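Local coordinates for protein GCN5-related N-acetyltransferase (Kribbella flavida, PDB 4IUS) that probably transfers an acyl group, most likely acetyl from acetyl-CoA as in other GNAT-family enzymes, to an acceptor substrate that is not established, at residues Arg23-Gly28 with Glu64-Ala69; Ala27-Gly32 with Pro56-Trp61; Ala45-Pro50 with Glu84-Leu89. The protein carries 1 engineered substitution. One frame throughout, in Å; residues are numbered along the deposited sequence.

Contact 1. Residues Arg23-Gly28 with Glu64-Ala69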
loop_
_atom_site.group_PDB
_atom_site.type_symbol
_atom_site.label_atom_id
_atom_site.label_comp_id
_atom_site.label_asym_id
_atom_site.label_seq_id
_atom_site.Cartn_x
_atom_site.Cartn_y
_atom_site.Cartn_z
ATOM N N ARG A 23 2.415 16.924 4.588
ATOM C CA ARG A 23 1.689 18.186 4.521
ATOM C C ARG A 23 0.620 18.092 3.449
ATOM O O ARG A 23 0.855 17.529 2.380
ATOM C CB ARG A 23 2.668 19.344 4.250
ATOM C CG ARG A 23 2.006 20.695 4.087
ATOM C CD ARG A 23 3.039 21.795 4.080
ATOM N NE ARG A 23 3.927 21.726 2.927
ATOM C CZ ARG A 23 3.662 22.265 1.742
ATOM N NH1 ARG A 23 2.501 22.834 1.511
ATOM N NH2 ARG A 23 4.554 22.194 0.767
ATOM N N GLN A 24 -0.536 18.668 3.738
ATOM C CA GLN A 24 -1.681 18.614 2.840
ATOM C C GLN A 24 -1.847 19.881 2.040
ATOM O O GLN A 24 -1.745 20.995 2.576
ATOM C CB GLN A 24 -2.967 18.425 3.633
ATOM C CG GLN A 24 -3.024 17.151 4.416
ATOM C CD GLN A 24 -4.248 17.097 5.274
ATOM O OE1 GLN A 24 -5.353 17.311 4.803
ATOM N NE2 GLN A 24 -4.031 16.921 6.572
ATOM N N VAL A 25 -2.148 19.700 0.764
ATOM C CA VAL A 25 -2.607 20.774 -0.137
ATOM C C VAL A 25 -3.990 20.359 -0.655
ATOM O O VAL A 25 -4.114 19.593 -1.621
ATOM C CB VAL A 25 -1.621 21.001 -1.283
ATOM C CG1 VAL A 25 -2.159 22.082 -2.228
ATOM C CG2 VAL A 25 -0.250 21.350 -0.701
ATOM N N VAL A 26 -5.022 20.740 0.076
ATOM C CA VAL A 26 -6.384 20.351 -0.291
ATOM C C VAL A 26 -6.893 21.308 -1.365
ATOM O O VAL A 26 -6.818 22.522 -1.240
ATOM C CB VAL A 26 -7.353 20.371 0.894
ATOM C CG1 VAL A 26 -8.786 20.037 0.433
ATOM C CG2 VAL A 26 -6.879 19.390 1.974
ATOM N N ALA A 27 -7.419 20.762 -2.444
ATOM C CA ALA A 27 -7.975 21.589 -3.544
ATOM C C ALA A 27 -9.188 20.831 -4.080
ATOM O O ALA A 27 -9.041 19.917 -4.902
ATOM C CB ALA A 27 -6.934 21.842 -4.629
ATOM N N GLY A 28 -10.366 21.218 -3.612
ATOM C CA GLY A 28 -11.574 20.575 -4.104
ATOM C C GLY A 28 -11.556 19.072 -3.878
ATOM O O GLY A 28 -11.366 18.642 -2.757
ATOM N N GLU A 64 -3.986 21.977 -11.079
ATOM C CA GLU A 64 -2.955 22.988 -11.193
ATOM C C GLU A 64 -2.486 23.490 -9.849
ATOM O O GLU A 64 -1.295 23.754 -9.694
ATOM C CB GLU A 64 -3.446 24.133 -12.060
ATOM C CG GLU A 64 -3.690 23.743 -13.499
ATOM C CD GLU A 64 -2.454 23.149 -14.138
ATOM O OE1 GLU A 64 -1.379 23.736 -13.948
ATOM O OE2 GLU A 64 -2.542 22.068 -14.760
ATOM N N THR A 65 -3.382 23.591 -8.888
ATOM C CA THR A 65 -3.014 24.001 -7.552
ATOM C C THR A 65 -2.002 23.012 -6.932
ATOM O O THR A 65 -0.986 23.385 -6.344
ATOM C CB THR A 65 -4.259 24.131 -6.665
ATOM O OG1 THR A 65 -5.107 25.147 -7.212
ATOM C CG2 THR A 65 -3.917 24.472 -5.220
ATOM N N ILE A 66 -2.301 21.729 -7.060
ATOM C CA ILE A 66 -1.428 20.707 -6.547
ATOM C C ILE A 66 -0.127 20.632 -7.319
ATOM O O ILE A 66 0.965 20.527 -6.737
ATOM C CB ILE A 66 -2.167 19.356 -6.452
ATOM C CG1 ILE A 66 -3.298 19.493 -5.398
ATOM C CG2 ILE A 66 -1.174 18.224 -6.172
ATOM C CD1 ILE A 66 -4.337 18.428 -5.452
ATOM N N ARG A 67 -0.201 20.726 -8.638
ATOM C CA ARG A 67 1.018 20.742 -9.471
ATOM C C ARG A 67 1.923 21.890 -9.041
ATOM O O ARG A 67 3.150 21.711 -9.006
ATOM C CB ARG A 67 0.702 20.852 -10.950
ATOM C CG ARG A 67 0.187 19.572 -11.548
ATOM C CD ARG A 67 -0.307 19.771 -12.974
ATOM N NE ARG A 67 -0.600 18.499 -13.601
ATOM C CZ ARG A 67 -1.476 18.284 -14.567
ATOM N NH1 ARG A 67 -2.257 19.267 -15.016
ATOM N NH2 ARG A 67 -1.630 17.059 -15.030
ATOM N N LYS A 68 1.356 23.068 -8.768
ATOM C CA LYS A 68 2.151 24.223 -8.333
ATOM C C LYS A 68 2.909 23.909 -7.050
ATOM O O LYS A 68 4.079 24.258 -6.869
ATOM C CB LYS A 68 1.225 25.453 -8.120
ATOM C CG LYS A 68 1.937 26.768 -7.751
ATOM C CD LYS A 68 1.053 28.007 -7.959
ATOM C CE LYS A 68 -0.101 28.161 -6.951
ATOM N NZ LYS A 68 -0.908 29.405 -7.207
ATOM N N ALA A 69 2.217 23.298 -6.107
ATOM C CA ALA A 69 2.797 22.957 -4.818
ATOM C C ALA A 69 3.926 21.946 -4.968
ATOM O O ALA A 69 4.964 22.069 -4.323
ATOM C CB ALA A 69 1.736 22.451 -3.871
HETATM O O HOH W 1 5.040 23.384 -1.888
#

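Contact 2. Residues Ala27-Gly32 with Pro56-Trp61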
loop_
_atom_site.group_PDB
_atom_site.type_symbol
_atom_site.label_atom_id
_atom_site.label_comp_id
_atom_site.label_asym_id
_atom_site.label_seq_id
_atom_site.Cartn_x
_atom_site.Cartn_y
_atom_site.Cartn_z
ATOM N N ALA A 27 -7.419 20.762 -2.444
ATOM C CA ALA A 27 -7.975 21.589 -3.544
ATOM C C ALA A 27 -9.188 20.831 -4.080
ATOM O O ALA A 27 -9.041 19.917 -4.902
ATOM C CB ALA A 27 -6.934 21.842 -4.629
ATOM N N GLY A 28 -10.366 21.218 -3.612
ATOM C CA GLY A 28 -11.574 20.575 -4.104
ATOM C C GLY A 28 -11.556 19.072 -3.878
ATOM O O GLY A 28 -11.366 18.642 -2.757
ATOM N N PRO A 29 -11.738 18.279 -4.938
ATOM C CA PRO A 29 -11.816 16.861 -4.715
ATOM C C PRO A 29 -10.486 16.162 -4.605
ATOM O O PRO A 29 -10.469 14.951 -4.464
ATOM C CB PRO A 29 -12.558 16.371 -5.952
ATOM C CG PRO A 29 -12.097 17.308 -7.011
ATOM C CD PRO A 29 -12.008 18.634 -6.355
ATOM N N LEU A 30 -9.377 16.902 -4.658
ATOM C CA LEU A 30 -8.042 16.290 -4.588
ATOM C C LEU A 30 -7.290 16.823 -3.373
ATOM O O LEU A 30 -7.497 17.962 -2.951
ATOM C CB LEU A 30 -7.220 16.657 -5.827
ATOM C CG LEU A 30 -7.822 16.274 -7.159
ATOM C CD1 LEU A 30 -6.954 16.823 -8.268
ATOM C CD2 LEU A 30 -8.005 14.786 -7.228
ATOM N N VAL A 31 -6.369 16.005 -2.866
ATOM C CA VAL A 31 -5.433 16.486 -1.864
ATOM C C VAL A 31 -4.038 16.032 -2.243
ATOM O O VAL A 31 -3.782 14.844 -2.471
ATOM C CB VAL A 31 -5.785 16.075 -0.413
ATOM C CG1 VAL A 31 -5.949 14.570 -0.231
ATOM C CG2 VAL A 31 -4.800 16.689 0.585
ATOM N N GLY A 32 -3.143 17.003 -2.332
ATOM C CA GLY A 32 -1.721 16.710 -2.520
ATOM C C GLY A 32 -1.066 16.498 -1.179
ATOM O O GLY A 32 -1.366 17.184 -0.209
ATOM N N PRO A 56 -16.685 17.703 -11.742
ATOM C CA PRO A 56 -15.553 17.681 -12.661
ATOM C C PRO A 56 -15.020 19.050 -13.042
ATOM O O PRO A 56 -13.842 19.169 -13.366
ATOM C CB PRO A 56 -16.081 16.974 -13.902
ATOM C CG PRO A 56 -17.548 16.978 -13.744
ATOM C CD PRO A 56 -17.895 17.069 -12.302
ATOM N N ALA A 57 -15.867 20.081 -12.945
ATOM C CA ALA A 57 -15.461 21.425 -13.322
ATOM C C ALA A 57 -14.327 21.934 -12.440
ATOM O O ALA A 57 -13.596 22.829 -12.856
ATOM C CB ALA A 57 -16.657 22.384 -13.277
ATOM N N GLU A 58 -14.224 21.421 -11.210
ATOM C CA GLU A 58 -13.209 21.865 -10.260
ATOM C C GLU A 58 -11.853 21.258 -10.542
ATOM O O GLU A 58 -10.849 21.715 -10.008
ATOM C CB GLU A 58 -13.639 21.457 -8.826
ATOM C CG GLU A 58 -14.876 22.191 -8.305
ATOM C CD GLU A 58 -15.354 21.770 -6.916
ATOM O OE1 GLU A 58 -14.698 20.893 -6.272
ATOM O OE2 GLU A 58 -16.404 22.330 -6.491
ATOM N N VAL A 59 -11.819 20.161 -11.263
ATOM C CA VAL A 59 -10.578 19.392 -11.361
ATOM C C VAL A 59 -9.410 20.156 -12.019
ATOM O O VAL A 59 -8.286 20.051 -11.542
ATOM C CB VAL A 59 -10.818 17.987 -11.976
ATOM C CG1 VAL A 59 -9.499 17.264 -12.220
ATOM C CG2 VAL A 59 -11.767 17.183 -11.057
ATOM N N PRO A 60 -9.630 20.911 -13.116
ATOM C CA PRO A 60 -8.471 21.600 -13.694
ATOM C C PRO A 60 -7.760 22.529 -12.701
ATOM O O PRO A 60 -6.545 22.454 -12.531
ATOM C CB PRO A 60 -9.074 22.375 -14.849
ATOM C CG PRO A 60 -10.247 21.539 -15.254
ATOM C CD PRO A 60 -10.824 20.984 -13.983
ATOM N N TRP A 61 -8.508 23.361 -12.004
ATOM C CA TRP A 61 -7.946 24.245 -10.990
ATOM C C TRP A 61 -7.317 23.433 -9.862
ATOM O O TRP A 61 -6.261 23.784 -9.359
ATOM C CB TRP A 61 -9.059 25.151 -10.465
ATOM C CG TRP A 61 -8.754 25.732 -9.119
ATOM C CD1 TRP A 61 -7.967 26.846 -8.821
ATOM C CD2 TRP A 61 -9.109 25.162 -7.857
ATOM N NE1 TRP A 61 -7.879 26.992 -7.460
ATOM C CE2 TRP A 61 -8.533 25.988 -6.845
ATOM C CE3 TRP A 61 -9.856 24.064 -7.474
ATOM C CZ2 TRP A 61 -8.672 25.692 -5.507
ATOM C CZ3 TRP A 61 -9.994 23.785 -6.139
ATOM C CH2 TRP A 61 -9.421 24.593 -5.175
#

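Contact 3. Residues Ala45-Pro50 with Glu84-Leu89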
loop_
_atom_site.group_PDB
_atom_site.type_symbol
_atom_site.label_atom_id
_atom_site.label_comp_id
_atom_site.label_asym_id
_atom_site.label_seq_id
_atom_site.Cartn_x
_atom_site.Cartn_y
_atom_site.Cartn_z
ATOM N N ALA A 45 -0.817 12.706 -4.864
ATOM C CA ALA A 45 -2.191 13.148 -4.642
ATOM C C ALA A 45 -3.127 11.948 -4.481
ATOM O O ALA A 45 -2.903 10.904 -5.120
ATOM C CB ALA A 45 -2.670 14.053 -5.744
ATOM N N VAL A 46 -4.173 12.138 -3.686
ATOM C CA VAL A 46 -5.251 11.169 -3.552
ATOM C C VAL A 46 -6.584 11.937 -3.528
ATOM O O VAL A 46 -6.594 13.182 -3.559
ATOM C CB VAL A 46 -5.076 10.252 -2.301
ATOM C CG1 VAL A 46 -3.715 9.520 -2.327
ATOM C CG2 VAL A 46 -5.278 11.052 -1.019
ATOM N N ALA A 47 -7.700 11.201 -3.515
ATOM C CA ALA A 47 -8.994 11.857 -3.396
ATOM C C ALA A 47 -9.155 12.483 -2.014
ATOM O O ALA A 47 -8.873 11.855 -1.011
ATOM C CB ALA A 47 -10.126 10.876 -3.593
ATOM N N ALA A 48 -9.601 13.725 -1.982
ATOM C CA ALA A 48 -9.823 14.414 -0.721
ATOM C C ALA A 48 -10.976 13.860 0.074
ATOM O O ALA A 48 -10.941 13.943 1.299
ATOM C CB ALA A 48 -10.054 15.908 -1.006
ATOM N N GLU A 49 -12.007 13.382 -0.631
ATOM C CA GLU A 49 -13.283 12.980 -0.033
ATOM C C GLU A 49 -13.769 11.670 -0.687
ATOM O O GLU A 49 -14.703 11.669 -1.485
ATOM C CB GLU A 49 -14.342 14.078 -0.211
ATOM C CG GLU A 49 -13.985 15.417 0.446
ATOM C CD GLU A 49 -14.988 16.500 0.109
ATOM O OE1 GLU A 49 -16.123 16.159 -0.279
ATOM O OE2 GLU A 49 -14.603 17.679 0.182
ATOM N N PRO A 50 -13.155 10.526 -0.330
ATOM C CA PRO A 50 -13.674 9.238 -0.813
ATOM C C PRO A 50 -15.139 9.059 -0.504
ATOM O O PRO A 50 -15.594 9.409 0.587
ATOM C CB PRO A 50 -12.855 8.202 -0.040
ATOM C CG PRO A 50 -11.670 8.915 0.432
ATOM C CD PRO A 50 -12.004 10.359 0.563
ATOM N N GLU A 84 -13.826 2.769 -7.220
ATOM C CA GLU A 84 -15.161 2.640 -6.670
ATOM C C GLU A 84 -15.451 3.645 -5.573
ATOM O O GLU A 84 -16.576 3.922 -5.255
ATOM C CB GLU A 84 -15.410 1.212 -6.186
ATOM C CG GLU A 84 -15.305 0.130 -7.265
ATOM C CD GLU A 84 -13.892 -0.418 -7.513
ATOM O OE1 GLU A 84 -12.915 0.117 -6.935
ATOM O OE2 GLU A 84 -13.761 -1.365 -8.362
ATOM N N ALA A 85 -14.403 4.212 -4.986
ATOM C CA ALA A 85 -14.540 5.251 -3.961
ATOM C C ALA A 85 -14.882 6.613 -4.616
ATOM O O ALA A 85 -15.531 7.436 -4.006
ATOM C CB ALA A 85 -13.254 5.412 -3.153
ATOM N N ASN A 86 -14.383 6.847 -5.832
ATOM C CA ASN A 86 -14.615 8.112 -6.539
ATOM C C ASN A 86 -14.808 7.854 -8.048
ATOM O O ASN A 86 -13.925 8.166 -8.875
ATOM C CB ASN A 86 -13.461 9.091 -6.282
ATOM C CG ASN A 86 -13.357 9.509 -4.835
ATOM O OD1 ASN A 86 -12.608 8.911 -4.070
ATOM N ND2 ASN A 86 -14.127 10.512 -4.456
ATOM N N PRO A 87 -15.963 7.275 -8.406
ATOM C CA PRO A 87 -16.103 6.825 -9.775
ATOM C C PRO A 87 -15.951 7.997 -10.759
ATOM O O PRO A 87 -16.559 9.052 -10.577
ATOM C CB PRO A 87 -17.515 6.252 -9.814
ATOM C CG PRO A 87 -17.806 5.850 -8.423
ATOM C CD PRO A 87 -17.054 6.789 -7.537
ATOM N N GLY A 88 -15.168 7.774 -11.797
ATOM C CA GLY A 88 -14.929 8.737 -12.865
ATOM C C GLY A 88 -13.850 9.752 -12.612
ATOM O O GLY A 88 -13.491 10.489 -13.543
ATOM N N LEU A 89 -13.319 9.834 -11.401
ATOM C CA LEU A 89 -12.340 10.865 -11.096
ATOM C C LEU A 89 -11.061 10.662 -11.916
ATOM O O LEU A 89 -10.506 11.618 -12.450
ATOM C CB LEU A 89 -12.097 10.963 -9.593
ATOM C CG LEU A 89 -11.106 12.034 -9.116
ATOM C CD1 LEU A 89 -11.485 13.443 -9.581
ATOM C CD2 LEU A 89 -11.011 11.998 -7.596
#

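Contact 1. Residues Arg23-Gly28 with Glu64-Ala69
Val25 and Ala27 of strand 23-27 face the turns of helix 64-69 across a gap of 8.6 Å between the segment axes, and the two run almost antiparallel at 158°. The closest pair of CA atoms is Val25 CA and Ile66 CA, 6.5 Å apart. No direct hydrogen bond crosses, and the direct contacts are apolar. The two methyls of Val25 divide the helix surface: CG1, anti to the backbone N (chi1 178°), lies 4.2 Å from Thr65 CG2 and equally far from Ile66 CG1, whereas CG2, anti to the carbonyl carbon, meets Ala69 CB at 3.9 Å. One valine thus touches three residues spaced i, i+1 and i+4 along the helix. Helix 59-71, which follows strand 44-47 in the chain, packs on one face of the antiparallel meander 22-27, 30-35, 44-47, as Val25, Ala27 and Leu30 all touch it. Two residues on from Val25, Ala27 CB rests 4.0 Å from Thr65 CG2. The same threonine sends OG1 the other way, back to the carbonyl of Trp61, leaving the methyl for the strand. Ile66 reaches across with its longer branch, CG1 coming within 3.9 Å of Val25 O and CD1 lying beside Ala27 CB. In the Arg23 conformer described, a water oxygen bridges the segments, accepting from Arg23 NH2 (2.9 Å) and donating to Ala69 O (2.8 Å). Ile66 also packs on Leu77.

Contact 2. Residues Ala27-Gly32 with Pro56-Trp61
Trp61 brings the far end of its six-membered ring against the bend at Ala27 and Gly28. Its CH2 touches Ala27 CB at 3.7 Å, and Gly28 N sits at the ring edge, close to the ring plane, 3.6 Å from CZ3. A chi1 of 159° sets CG anti to the backbone N, and chi2 of 82° turns the ring so that CZ3 and CH2 face Ala27 and Gly28. Pro29 meets two further side chains. Its CD lies 3.5 Å from Glu58 OE1, a close approach of a ring CH2 to a carboxylate oxygen, and its CG packs obliquely on Val59 CG2 at 4.1 Å. Glu58 reaches there with its chain extended beyond CG, and the same OE1 is 3.8 Å from Gly28 CA, so the oxygen lies beside Gly28 CA and Pro29 CD. Glu58 also helps to frame the indole, since its carbonyl oxygen lies in plane at the edge of the Trp61 ring. One shell further out, Phe54 touches Pro29, and Val59 packs on Leu89, Val92 and Leu93 of helix 89-95. The bend itself is fixed by paired backbone bonds, Ala27 N to Leu30 O at 2.8 Å and Leu30 N to Ala27 O at 3.0 Å. Gly28, at phi 58°, and Pro29 take its two central positions: a type II' turn forming the two-residue loop of a 2:2 beta hairpin between strands 22-27 and 30-35.

Contact 3. Residues Ala45-Pro50 with Glu84-Leu89
Asn86 ND2 donates to Glu49 O over 3.2 Å, the one hydrogen bond joining these segments. It is nearly straight on the donor side, with an N-H...O angle of 164°, and Glu49 O lies close to the plane of the Asn86 amide. On the acceptor side the nitrogen approaches from above, 49° out of the carbonyl plane. Asn86 CG is anti to the carbonyl carbon and beside the backbone N, and chi2 of 94° turns the amide so that OD1 faces Ala47 and ND2 faces Glu49 O. The oxygen branch is pressed among carbons: OD1 lies 3.2 Å from Ala47 CB and 3.4 Å from Pro50 CA, a tight fit for a buried oxygen. The bond made by ND2 supports this assignment of oxygen and nitrogen. The amide thus spans three residues, bonding to the carbonyl of Glu49 and touching Ala47 CB and Pro50 CA through OD1. Two apolar contacts frame it. Pro50 CB meets Ala85 CB at 4.2 Å, and Leu89 CD2 reaches Ala47 CB at 4.3 Å. Around them, Pro50 packs on Ala11 and Ser12 of helix 6-19, Leu89 on Leu30, Phe54 and Leu81, and Ala85 shares a backbone bond with Gly51. Asn86 also opens the turn that follows, its carbonyl oxygen accepting Leu89 N at 3.1 Å. Gly88, whose backbone N hydrogen-bonds to Glu83 OE2, occupies the third position of this turn and is the N-cap of helix 89-95, making the loop a strand-to-helix connection that ends in a type II turn and an N-cap.

Overall arrangement
The three contacts involve one antiparallel meander in the N-terminal half of the chain. Contacts 1 and 2 share Ala27 and Gly28 and both use helix 59-71, with centres about 8 Å apart; Val25 N and Gly32 O, 2.8 Å apart, probably form a hydrogen bond between their strands. Contact 3 lies about 10 Å from contact 2, centre to centre, and about 15 Å from contact 1. Probable hydrogen bonds Ala48 N to Pro29 O and Val31 N to Val46 O, both 2.9 Å, join contacts 2 and 3. Ala45 has backbone bonds to both Ser78 and Glu80, the pattern of a parallel pair, so 44-47, 59-71 and 78-82 are consistent with a beta-alpha-beta crossover as in GNAT folds.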